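Local coordinates for protein AT27789p (PDB 5UZM) that probably binds RNA, including mRNA, through domains such as this second quasi-RNA recognition motif of the hnRNP F/H-like protein Glorund, at residues F9-R14 / E66-R71. Residues are numbered along the deposited sequence; the frame is centred on the assembly and turned at random.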
ATOM      1  N   PHE A   9      10.789  -2.164   4.099  1.00 29.15           N
ATOM      2  CA  PHE A   9       9.802  -3.166   3.672  1.00 26.82           C
ATOM      3  C   PHE A   9       8.429  -2.523   3.554  1.00 23.48           C
ATOM      4  O   PHE A   9       7.445  -3.039   4.089  1.00 22.71           O
ATOM      5  CB  PHE A   9       9.670  -4.342   4.648  1.00 28.76           C
ATOM      6  CG  PHE A   9      10.941  -5.091   4.904  1.00 29.92           C
ATOM      7  CD1 PHE A   9      12.066  -4.839   4.153  1.00 25.57           C
ATOM      8  CD2 PHE A   9      10.992  -6.050   5.909  1.00 34.99           C
ATOM      9  CE1 PHE A   9      13.269  -5.502   4.415  1.00 33.70           C
ATOM     10  CE2 PHE A   9      12.186  -6.742   6.173  1.00 23.25           C
ATOM     11  CZ  PHE A   9      13.324  -6.444   5.404  1.00 24.16           C
ATOM     12  N   VAL A  10       8.373  -1.378   2.902  1.00 23.64           N
ATOM     13  CA  VAL A  10       7.156  -0.579   2.794  1.00 21.71           C
ATOM     14  C   VAL A  10       7.055  -0.068   1.366  1.00 17.65           C
ATOM     15  O   VAL A  10       8.049   0.350   0.777  1.00 18.70           O
ATOM     16  CB  VAL A  10       7.149   0.607   3.776  1.00 28.08           C
ATOM     17  CG1 VAL A  10       5.832   1.402   3.647  1.00 20.11           C
ATOM     18  CG2 VAL A  10       7.364   0.111   5.202  1.00 22.93           C
ATOM     19  N   VAL A  11       5.843  -0.092   0.792  1.00 14.84           N
ATOM     20  CA  VAL A  11       5.606   0.556  -0.487  1.00 13.35           C
ATOM     21  C   VAL A  11       4.493   1.589  -0.296  1.00 13.99           C
ATOM     22  O   VAL A  11       3.702   1.507   0.652  1.00 16.09           O
ATOM     23  CB  VAL A  11       5.220  -0.434  -1.599  1.00 16.49           C
ATOM     24  CG1 VAL A  11       6.265  -1.549  -1.769  1.00 19.18           C
ATOM     25  CG2 VAL A  11       3.830  -1.020  -1.337  1.00 15.40           C
ATOM     26  N   LYS A  12       4.445   2.576  -1.188  1.00 12.35           N
ATOM     27  CA  LYS A  12       3.377   3.559  -1.255  1.00 13.38           C
ATOM     28  C   LYS A  12       2.570   3.321  -2.521  1.00 15.18           C
ATOM     29  O   LYS A  12       3.144   3.091  -3.584  1.00 14.85           O
ATOM     30  CB  LYS A  12       3.969   4.989  -1.270  1.00 16.51           C
ATOM     31  CG  LYS A  12       2.909   6.085  -1.293  1.00 18.87           C
ATOM     32  CD  LYS A  12       3.582   7.451  -1.092  1.00 25.13           C
ATOM     33  CE  LYS A  12       4.535   7.799  -2.223  1.00 45.54           C
ATOM     34  NZ  LYS A  12       5.211   9.135  -2.016  1.00 47.32           N
ATOM     35  N   LEU A  13       1.239   3.363  -2.412  1.00 11.19           N
ATOM     36  CA  LEU A  13       0.328   3.172  -3.540  1.00 12.67           C
ATOM     37  C   LEU A  13      -0.328   4.492  -3.906  1.00 12.80           C
ATOM     38  O   LEU A  13      -0.586   5.307  -3.036  1.00 14.40           O
ATOM     39  CB  LEU A  13      -0.788   2.175  -3.202  1.00 13.43           C
ATOM     40  CG  LEU A  13      -0.375   0.836  -2.607  1.00 15.89           C
ATOM     41  CD1 LEU A  13      -1.621  -0.052  -2.417  1.00 15.58           C
ATOM     42  CD2 LEU A  13       0.667   0.112  -3.422  1.00 16.85           C
ATOM     43  N   ARG A  14      -0.584   4.710  -5.191  1.00 12.53           N
ATOM     44  CA  ARG A  14      -1.318   5.869  -5.671  1.00 12.01           C
ATOM     45  C   ARG A  14      -2.308   5.437  -6.747  1.00 13.89           C
ATOM     46  O   ARG A  14      -2.083   4.452  -7.479  1.00 13.35           O
ATOM     47  CB  ARG A  14      -0.335   6.933  -6.224  1.00 18.67           C
ATOM     48  CG  ARG A  14      -0.987   8.182  -6.743  1.00 34.77           C
ATOM     49  CD  ARG A  14       0.121   9.151  -7.171  1.00 39.86           C
ATOM     50  NE  ARG A  14       1.115   9.312  -6.106  1.00 28.28           N
ATOM     51  CZ  ARG A  14       2.357   9.741  -6.294  1.00 50.17           C
ATOM     52  NH1 ARG A  14       2.778  10.053  -7.511  1.00 43.99           N
ATOM     53  NH2 ARG A  14       3.181   9.858  -5.263  1.00 55.93           N
ATOM     54  N   GLU A  66       9.995  -6.361  -3.164  1.00 20.23           N
ATOM     55  CA  GLU A  66      10.397  -6.288  -4.555  1.00 21.67           C
ATOM     56  C   GLU A  66       9.327  -6.879  -5.464  1.00 19.06           C
ATOM     57  O   GLU A  66       9.071  -6.342  -6.540  1.00 20.93           O
ATOM     58  CB  GLU A  66      11.736  -6.994  -4.755  1.00 32.48           C
ATOM     59  CG  GLU A  66      12.856  -6.394  -3.910  1.00 28.38           C
ATOM     60  CD  GLU A  66      13.415  -5.080  -4.448  1.00 42.60           C
ATOM     61  OE1 GLU A  66      13.149  -4.710  -5.622  1.00 31.43           O
ATOM     62  OE2 GLU A  66      14.166  -4.432  -3.684  1.00 42.73           O
ATOM     63  N   GLN A  67       8.671  -7.966  -5.028  1.00 17.99           N
ATOM     64  CA  GLN A  67       7.574  -8.506  -5.819  1.00 17.32           C
ATOM     65  C   GLN A  67       6.397  -7.533  -5.865  1.00 17.98           C
ATOM     66  O   GLN A  67       5.701  -7.469  -6.887  1.00 18.18           O
ATOM     67  CB  GLN A  67       7.116  -9.840  -5.255  1.00 18.70           C
ATOM     68  CG  GLN A  67       8.166 -10.971  -5.365  1.00 19.05           C
ATOM     69  CD  GLN A  67       7.655 -12.242  -4.774  1.00 31.13           C
ATOM     70  OE1 GLN A  67       8.233 -12.795  -3.840  1.00 47.52           O
ATOM     71  NE2 GLN A  67       6.534 -12.701  -5.290  1.00 24.10           N
ATOM     72  N   ALA A  68       6.166  -6.770  -4.791  1.00 17.14           N
ATOM     73  CA  ALA A  68       5.076  -5.785  -4.831  1.00 12.53           C
ATOM     74  C   ALA A  68       5.380  -4.717  -5.849  1.00 15.31           C
ATOM     75  O   ALA A  68       4.522  -4.322  -6.636  1.00 15.61           O
ATOM     76  CB  ALA A  68       4.879  -5.149  -3.466  1.00 13.03           C
ATOM     77  N   LEU A  69       6.623  -4.230  -5.863  1.00 16.15           N
ATOM     78  CA  LEU A  69       6.985  -3.235  -6.860  1.00 15.05           C
ATOM     79  C   LEU A  69       6.825  -3.759  -8.278  1.00 16.74           C
ATOM     80  O   LEU A  69       6.517  -2.992  -9.200  1.00 21.55           O
ATOM     81  CB  LEU A  69       8.426  -2.769  -6.607  1.00 20.23           C
ATOM     82  CG  LEU A  69       8.478  -1.946  -5.337  1.00 25.50           C
ATOM     83  CD1 LEU A  69       9.863  -2.082  -4.723  1.00 44.44           C
ATOM     84  CD2 LEU A  69       8.190  -0.523  -5.691  1.00 25.39           C
ATOM     85  N   GLY A  70       7.011  -5.063  -8.475  1.00 19.19           N
ATOM     86  CA  GLY A  70       6.795  -5.614  -9.794  1.00 21.40           C
ATOM     87  C   GLY A  70       5.345  -5.617 -10.239  1.00 20.08           C
ATOM     88  O   GLY A  70       5.082  -5.864 -11.417  1.00 20.91           O
ATOM     89  N   ARG A  71       4.412  -5.305  -9.345  1.00 17.17           N
ATOM     90  CA  ARG A  71       3.000  -5.209  -9.724  1.00 15.08           C
ATOM     91  C   ARG A  71       2.576  -3.780 -10.068  1.00 13.92           C
ATOM     92  O   ARG A  71       1.380  -3.524 -10.237  1.00 13.16           O
ATOM     93  CB  ARG A  71       2.131  -5.777  -8.614  1.00 12.29           C
ATOM     94  CG  ARG A  71       2.428  -7.278  -8.444  1.00 15.04           C
ATOM     95  CD  ARG A  71       1.546  -7.951  -7.458  1.00 13.47           C
ATOM     96  NE  ARG A  71       2.112  -9.280  -7.201  1.00 13.36           N
ATOM     97  CZ  ARG A  71       1.554 -10.202  -6.438  1.00 12.89           C
ATOM     98  NH1 ARG A  71       0.361  -9.989  -5.885  1.00 13.82           N
ATOM     99  NH2 ARG A  71       2.165 -11.379  -6.227  1.00 15.62           N
TER
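V11 meets A68 and L69 through a single methyl, CG1, which sits between strand 10-14 and the C-terminal part of helix 62-69. The side chain of V11 leaves the strand toward the helix, and with CG1 anti to the carbonyl carbon (chi1 -55°) that methyl leads, 4.2 Å from A68 CB. Its second neighbour is the branch point of L69, with V11 CG1 and L69 CG also 4.2 Å apart. The two helix residues approach differently. A68 points its methyl toward the strand, whereas L69 starts off to one side and then brings its branch over the valine, with CD2 4.5 Å from V11 CG1. The other valine methyl stays further back, V11 CG2 lying 4.8 Å from A68 CB.

I83 and T65 also pack on V11, F29 on A68, and F59 on both. Beside them, E66 forms a salt bridge to R85, while R71 gives hydrogen bonds to the carbonyls of F28 and S30. In RRM terms, the second helix packs here on the back of the first strand. K12 pairs with E90 of the C-terminal helix on the sheet's other face.

All the touching groups are aliphatic and only 93 Å² is buried, so the contact contributes van der Waals packing and exclusion of water, with no directional bond across, to the packing of helix on strand.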